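Local coordinates for spore coat polysaccharide biosynthesis protein SpsE (Bacillus subtilis, PDB 1VLI) that probably acts as an N-acylneuraminate-9-phosphate synthase of the NeuB family, in the making of the spore coat polysaccharide, at residues A[349-354]-A[371-376]. Sequence-based numbering, arbitrary orientation.
Sequences PRFFEL and IVWDDI
W373 meets F351 in a T-shaped (edge-to-face) aromatic pair on the surface of the C-terminal SAF (AFP-like) domain, where the start of the short helix 352-356 faces the turn at 371-376. Along 371-376, I371 comes first and turns inward, its side chain packing on I318, T320 and I335 of the two small strands, where F352 of the other segment is also buried. V372 begins the turn: its N makes a weak hydrogen bond to D375 OD2, and its O accepts the N of D375. In W373, with CG beside the backbone N and anti to the carbonyl carbon (chi1 -78°), the indole swings over to F351 and presents its CZ2-CH2 edge to the phenyl face. The six-membered ring of W373 and the ring of F351 stand 5.2 Å apart between centroids, with planes at 77°. The approach is off-centre, CH2 of W373 lying 3.9 Å from F351 CE1 and CZ2 of W373 3.8 Å from F351 CZ. R350 CG lies 3.6 Å above the opposite face of F351, over its centre, so the phenyl is sandwiched between an aliphatic stem and an indole edge. Shortening F351 to an alanine would probably leave both the W373 edge and the R350 stem without the ring between them, with the indole freer to turn. Beyond W373, D375 OD1 forms a salt bridge with R363 NE, and I376 N bonds back to W373 O at 2.9 Å.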
# COMPACT_ATOMS: atom_id res chain seq x y z
N PRO A 349 -1.11 -16.83 -4.72
CA PRO A 349 -1.46 -16.23 -6.00
C PRO A 349 -0.48 -16.48 -7.17
O PRO A 349 -0.86 -16.26 -8.33
CB PRO A 349 -1.53 -14.74 -5.66
CG PRO A 349 -2.02 -14.74 -4.29
CD PRO A 349 -1.23 -15.84 -3.63
N ARG A 350 0.74 -16.93 -6.89
CA ARG A 350 1.70 -17.24 -7.99
C ARG A 350 1.18 -18.39 -8.87
O ARG A 350 1.69 -18.62 -9.96
CB ARG A 350 3.13 -17.53 -7.46
CG ARG A 350 3.35 -18.97 -6.93
CD ARG A 350 4.81 -19.32 -6.51
NE ARG A 350 5.29 -18.40 -5.49
CZ ARG A 350 5.11 -18.54 -4.18
NH1 ARG A 350 4.47 -19.59 -3.66
NH2 ARG A 350 5.57 -17.60 -3.37
N PHE A 351 0.16 -19.11 -8.42
CA PHE A 351 -0.38 -20.20 -9.22
C PHE A 351 -1.64 -19.85 -9.97
O PHE A 351 -2.21 -20.71 -10.62
CB PHE A 351 -0.59 -21.46 -8.37
CG PHE A 351 0.65 -21.90 -7.61
CD1 PHE A 351 1.68 -22.62 -8.25
CD2 PHE A 351 0.80 -21.60 -6.26
CE1 PHE A 351 2.80 -23.05 -7.55
CE2 PHE A 351 1.90 -22.03 -5.55
CZ PHE A 351 2.92 -22.75 -6.21
N PHE A 352 -2.07 -18.60 -9.93
CA PHE A 352 -3.37 -18.26 -10.48
C PHE A 352 -3.40 -18.43 -12.01
O PHE A 352 -4.32 -19.07 -12.55
CB PHE A 352 -3.80 -16.86 -10.03
CG PHE A 352 -5.19 -16.49 -10.47
CD1 PHE A 352 -6.30 -16.92 -9.74
CD2 PHE A 352 -5.39 -15.73 -11.61
CE1 PHE A 352 -7.59 -16.60 -10.13
CE2 PHE A 352 -6.67 -15.40 -12.01
CZ PHE A 352 -7.78 -15.84 -11.27
N GLU A 353 -2.39 -17.88 -12.69
CA GLU A 353 -2.25 -18.07 -14.14
C GLU A 353 -2.28 -19.53 -14.55
O GLU A 353 -3.05 -19.92 -15.42
CB GLU A 353 -0.99 -17.38 -14.65
CG GLU A 353 -1.25 -16.02 -15.26
CD GLU A 353 -0.07 -15.07 -15.10
OE1 GLU A 353 1.08 -15.52 -15.34
OE2 GLU A 353 -0.28 -13.89 -14.72
N LEU A 354 -1.45 -20.34 -13.90
CA LEU A 354 -1.35 -21.78 -14.14
C LEU A 354 -2.71 -22.47 -14.06
O LEU A 354 -3.10 -23.21 -14.98
CB LEU A 354 -0.40 -22.39 -13.11
CG LEU A 354 -0.05 -23.86 -13.19
CD1 LEU A 354 0.83 -24.10 -14.39
CD2 LEU A 354 0.73 -24.24 -11.93
N ILE A 371 -8.33 -22.62 -2.06
CA ILE A 371 -7.77 -23.73 -2.82
C ILE A 371 -6.56 -24.29 -2.11
O ILE A 371 -5.79 -23.58 -1.52
CB ILE A 371 -7.35 -23.28 -4.22
CG1 ILE A 371 -8.54 -22.68 -4.96
CG2 ILE A 371 -6.82 -24.47 -5.03
CD1 ILE A 371 -9.55 -23.70 -5.33
N VAL A 372 -6.38 -25.58 -2.28
CA VAL A 372 -5.47 -26.39 -1.52
C VAL A 372 -4.93 -27.41 -2.56
O VAL A 372 -5.51 -27.55 -3.64
CB VAL A 372 -6.30 -27.03 -0.38
CG1 VAL A 372 -6.50 -28.51 -0.57
CG2 VAL A 372 -5.80 -26.61 1.00
N TRP A 373 -3.82 -28.09 -2.27
CA TRP A 373 -3.19 -28.94 -3.28
C TRP A 373 -4.02 -30.16 -3.60
O TRP A 373 -4.06 -30.62 -4.74
CB TRP A 373 -1.78 -29.36 -2.84
CG TRP A 373 -0.79 -28.28 -3.05
CD1 TRP A 373 -0.14 -27.56 -2.08
CD2 TRP A 373 -0.34 -27.75 -4.31
NE1 TRP A 373 0.68 -26.62 -2.66
CE2 TRP A 373 0.57 -26.71 -4.03
CE3 TRP A 373 -0.64 -28.03 -5.66
CZ2 TRP A 373 1.22 -25.98 -5.04
CZ3 TRP A 373 -0.01 -27.28 -6.66
CH2 TRP A 373 0.90 -26.28 -6.34
N ASP A 374 -4.71 -30.66 -2.59
CA ASP A 374 -5.54 -31.83 -2.76
C ASP A 374 -6.70 -31.62 -3.71
O ASP A 374 -7.30 -32.59 -4.15
CB ASP A 374 -6.04 -32.28 -1.41
CG ASP A 374 -5.03 -33.13 -0.66
OD1 ASP A 374 -3.93 -33.42 -1.18
OD2 ASP A 374 -5.27 -33.56 0.48
N ASP A 375 -7.00 -30.36 -4.03
CA ASP A 375 -8.07 -30.02 -4.96
C ASP A 375 -7.58 -30.18 -6.38
O ASP A 375 -8.39 -30.29 -7.29
CB ASP A 375 -8.55 -28.56 -4.75
CG ASP A 375 -9.17 -28.33 -3.35
OD1 ASP A 375 -9.75 -29.30 -2.81
OD2 ASP A 375 -9.14 -27.22 -2.72
N ILE A 376 -6.26 -30.17 -6.58
CA ILE A 376 -5.68 -30.20 -7.94
C ILE A 376 -4.80 -31.39 -8.28
O ILE A 376 -4.60 -31.68 -9.46
CB ILE A 376 -4.95 -28.87 -8.30
CG1 ILE A 376 -4.11 -28.37 -7.16
CG2 ILE A 376 -5.95 -27.75 -8.63
CD1 ILE A 376 -4.10 -26.87 -7.11